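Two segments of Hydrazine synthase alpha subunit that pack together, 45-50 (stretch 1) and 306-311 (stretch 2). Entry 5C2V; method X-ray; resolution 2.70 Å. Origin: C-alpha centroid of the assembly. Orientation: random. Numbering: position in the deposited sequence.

Stretch 1 (45-50) PYQNYP
Stretch 2 (306-311) MNWGVG

Two loop segments, neither forming regular helix or strand, pack in antiparallel register: Tyr-46 lies opposite Gly-309 (CA to CA 4.9 Å), Gln-47 opposite Trp-308 (4.4 Å) and Tyr-49 opposite Asn-307 (5.4 Å). Stretch 1 turns through phi/psi near -75/-15 at Tyr-46 and Gln-47, extends at Tyr-49 (-50/142), and ends with a cis peptide before Pro-50.

Met-306, fully extended through chi2, leads away from the contact. Asn-307 (-96/3; chi1 -138°) brings its amide end against the turn, its ND2 2.9 Å from Gln-47 O; its own O sits 2.8 Å from the same Gln-47 O, two acceptors that cannot bond. Trp-308 is extended (-92/143), and its CA hydrogen points at Tyr-46 O (CA to O 3.4 Å, angle at H 144°). Its indole (chi1 m) presents a face to the edge of the Tyr-46 ring (chi1 p); its six-membered ring and the Tyr-46 ring have centroids 5.5 Å apart and planes at 78°, and NE1 lies 3.6 Å from Gln-47 CB.

Gly-309 (-100/0) donates a hydrogen bond from N to Tyr-46 O, 2.9 Å, at a bent 131°. Its CA rests over the Tyr-49 ring, 4.0 Å from the centroid; an ideal CB would clash with Tyr-49 CD1 at 2.4 Å, so glycine fits. Val-310 (chi1 m) sets CG2 over a Tyr-46 face, 3.5 Å from CE1, a CH-pi contact suited to a compact branched side chain. Gly-311 lies beyond reach.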

ATOM      1  N   PRO D  45     -15.719   9.528 -24.638  1.00 59.43           N
ATOM      2  CA  PRO D  45     -15.901   8.986 -23.288  1.00 63.69           C
ATOM      3  C   PRO D  45     -14.765   8.065 -22.853  1.00 58.35           C
ATOM      4  O   PRO D  45     -14.999   6.881 -22.616  1.00 72.33           O
ATOM      5  CB  PRO D  45     -17.209   8.205 -23.409  1.00 67.32           C
ATOM      6  CG  PRO D  45     -17.205   7.722 -24.819  1.00 57.96           C
ATOM      7  CD  PRO D  45     -16.518   8.792 -25.635  1.00 56.90           C
ATOM      8  N   TYR D  46     -13.555   8.604 -22.738  1.00 52.19           N
ATOM      9  CA  TYR D  46     -12.405   7.793 -22.352  1.00 65.05           C
ATOM     10  C   TYR D  46     -12.437   7.416 -20.873  1.00 68.43           C
ATOM     11  O   TYR D  46     -11.666   6.567 -20.426  1.00 78.98           O
ATOM     12  CB  TYR D  46     -11.094   8.517 -22.680  1.00 60.18           C
ATOM     13  CG  TYR D  46     -10.984   9.926 -22.136  1.00 69.00           C
ATOM     14  CD1 TYR D  46     -10.723  10.158 -20.791  1.00 74.17           C
ATOM     15  CD2 TYR D  46     -11.115  11.024 -22.975  1.00 66.04           C
ATOM     16  CE1 TYR D  46     -10.615  11.443 -20.294  1.00 66.59           C
ATOM     17  CE2 TYR D  46     -11.005  12.313 -22.488  1.00 68.83           C
ATOM     18  CZ  TYR D  46     -10.756  12.516 -21.147  1.00 63.59           C
ATOM     19  OH  TYR D  46     -10.647  13.798 -20.657  1.00 72.02           O
ATOM     20  N   GLN D  47     -13.327   8.047 -20.116  1.00 74.28           N
ATOM     21  CA  GLN D  47     -13.438   7.764 -18.691  1.00 68.89           C
ATOM     22  C   GLN D  47     -14.153   6.436 -18.447  1.00 72.57           C
ATOM     23  O   GLN D  47     -14.063   5.862 -17.363  1.00 79.25           O
ATOM     24  CB  GLN D  47     -14.169   8.899 -17.972  1.00 66.00           C
ATOM     25  CG  GLN D  47     -15.660   8.958 -18.243  1.00 71.16           C
ATOM     26  CD  GLN D  47     -16.008   9.599 -19.572  1.00 75.00           C
ATOM     27  OE1 GLN D  47     -15.173  10.248 -20.201  1.00 67.56           O
ATOM     28  NE2 GLN D  47     -17.253   9.424 -20.003  1.00 60.29           N
ATOM     29  N   ASN D  48     -14.876   5.965 -19.458  1.00 61.73           N
ATOM     30  CA  ASN D  48     -15.588   4.691 -19.384  1.00 71.83           C
ATOM     31  C   ASN D  48     -14.819   3.517 -20.000  1.00 76.17           C
ATOM     32  O   ASN D  48     -15.361   2.419 -20.129  1.00 70.22           O
ATOM     33  CB  ASN D  48     -16.964   4.820 -20.040  1.00 83.52           C
ATOM     34  CG  ASN D  48     -17.971   5.518 -19.143  1.00 87.46           C
ATOM     35  OD1 ASN D  48     -18.633   6.470 -19.553  1.00 85.30           O
ATOM     36  ND2 ASN D  48     -18.086   5.046 -17.905  1.00 70.87           N
ATOM     37  N   TYR D  49     -13.570   3.768 -20.389  1.00 67.83           N
ATOM     38  CA  TYR D  49     -12.685   2.764 -20.990  1.00 55.23           C
ATOM     39  C   TYR D  49     -12.658   1.479 -20.160  1.00 64.93           C
ATOM     40  O   TYR D  49     -12.687   1.543 -18.933  1.00 74.05           O
ATOM     41  CB  TYR D  49     -11.269   3.342 -21.103  1.00 62.74           C
ATOM     42  CG  TYR D  49     -10.503   2.989 -22.358  1.00 75.38           C
ATOM     43  CD1 TYR D  49     -10.541   3.817 -23.471  1.00 71.06           C
ATOM     44  CD2 TYR D  49      -9.711   1.849 -22.418  1.00 64.83           C
ATOM     45  CE1 TYR D  49      -9.833   3.509 -24.617  1.00 71.55           C
ATOM     46  CE2 TYR D  49      -9.000   1.531 -23.560  1.00 68.85           C
ATOM     47  CZ  TYR D  49      -9.064   2.366 -24.656  1.00 68.10           C
ATOM     48  OH  TYR D  49      -8.358   2.055 -25.794  1.00 71.95           O
ATOM     49  N   PRO D  50     -12.601   0.301 -20.811  1.00 70.83           N
ATOM     50  CA  PRO D  50     -12.573  -0.060 -22.233  1.00 64.33           C
ATOM     51  C   PRO D  50     -13.880   0.172 -22.974  1.00 71.59           C
ATOM     52  O   PRO D  50     -13.878   0.143 -24.206  1.00 73.80           O
ATOM     53  CB  PRO D  50     -12.248  -1.551 -22.204  1.00 63.57           C
ATOM     54  CG  PRO D  50     -12.852  -2.017 -20.954  1.00 56.06           C
ATOM     55  CD  PRO D  50     -12.633  -0.905 -19.964  1.00 72.05           C
ATOM     56  N   MET D 306      -8.231   4.053 -12.966  1.00 52.17           N
ATOM     57  CA  MET D 306      -8.329   2.707 -13.518  1.00 65.65           C
ATOM     58  C   MET D 306      -9.222   2.642 -14.758  1.00 63.79           C
ATOM     59  O   MET D 306      -9.007   1.817 -15.645  1.00 60.18           O
ATOM     60  CB  MET D 306      -8.845   1.746 -12.443  1.00 50.17           C
ATOM     61  CG  MET D 306      -8.912   0.290 -12.868  1.00 58.41           C
ATOM     62  SD  MET D 306      -9.243  -0.817 -11.484  1.00 69.70           S
ATOM     63  CE  MET D 306      -7.760  -0.586 -10.506  1.00 43.74           C
ATOM     64  N   ASN D 307     -10.216   3.521 -14.819  1.00 76.67           N
ATOM     65  CA  ASN D 307     -11.194   3.491 -15.902  1.00 49.96           C
ATOM     66  C   ASN D 307     -10.878   4.447 -17.055  1.00 54.07           C
ATOM     67  O   ASN D 307     -11.650   4.549 -18.008  1.00 64.84           O
ATOM     68  CB  ASN D 307     -12.588   3.800 -15.350  1.00 62.74           C
ATOM     69  CG  ASN D 307     -13.659   2.898 -15.935  1.00 89.33           C
ATOM     70  OD1 ASN D 307     -13.401   1.738 -16.259  1.00 86.73           O
ATOM     71  ND2 ASN D 307     -14.868   3.428 -16.074  1.00 92.73           N
ATOM     72  N   TRP D 308      -9.745   5.138 -16.975  1.00 51.20           N
ATOM     73  CA  TRP D 308      -9.399   6.148 -17.975  1.00 68.62           C
ATOM     74  C   TRP D 308      -8.564   5.592 -19.128  1.00 64.60           C
ATOM     75  O   TRP D 308      -7.703   4.736 -18.932  1.00 67.16           O
ATOM     76  CB  TRP D 308      -8.650   7.312 -17.325  1.00 63.92           C
ATOM     77  CG  TRP D 308      -9.549   8.359 -16.745  1.00 65.58           C
ATOM     78  CD1 TRP D 308     -10.812   8.180 -16.260  1.00 63.17           C
ATOM     79  CD2 TRP D 308      -9.260   9.756 -16.607  1.00 66.55           C
ATOM     80  NE1 TRP D 308     -11.323   9.376 -15.818  1.00 57.06           N
ATOM     81  CE2 TRP D 308     -10.390  10.361 -16.022  1.00 58.94           C
ATOM     82  CE3 TRP D 308      -8.154  10.553 -16.917  1.00 49.33           C
ATOM     83  CZ2 TRP D 308     -10.447  11.724 -15.740  1.00 48.44           C
ATOM     84  CZ3 TRP D 308      -8.212  11.907 -16.638  1.00 68.67           C
ATOM     85  CH2 TRP D 308      -9.350  12.479 -16.056  1.00 72.63           C
ATOM     86  N   GLY D 309      -8.831   6.096 -20.331  1.00 68.67           N
ATOM     87  CA  GLY D 309      -8.104   5.685 -21.519  1.00 58.95           C
ATOM     88  C   GLY D 309      -7.032   6.680 -21.923  1.00 67.98           C
ATOM     89  O   GLY D 309      -6.334   6.486 -22.918  1.00 76.48           O
ATOM     90  N   VAL D 310      -6.906   7.753 -21.149  1.00 62.33           N
ATOM     91  CA  VAL D 310      -5.851   8.737 -21.365  1.00 49.17           C
ATOM     92  C   VAL D 310      -4.993   8.842 -20.109  1.00 53.90           C
ATOM     93  O   VAL D 310      -5.430   8.471 -19.022  1.00 68.98           O
ATOM     94  CB  VAL D 310      -6.419  10.123 -21.730  1.00 66.23           C
ATOM     95  CG1 VAL D 310      -7.325  10.020 -22.948  1.00 64.52           C
ATOM     96  CG2 VAL D 310      -7.172  10.719 -20.553  1.00 63.26           C
ATOM     97  N   GLY D 311      -3.774   9.349 -20.258  1.00 49.19           N
ATOM     98  CA  GLY D 311      -2.816   9.334 -19.169  1.00 39.80           C
ATOM     99  C   GLY D 311      -1.405   9.621 -19.641  1.00 57.85           C
ATOM    100  O   GLY D 311      -1.204  10.324 -20.631  1.00 61.45           O
TER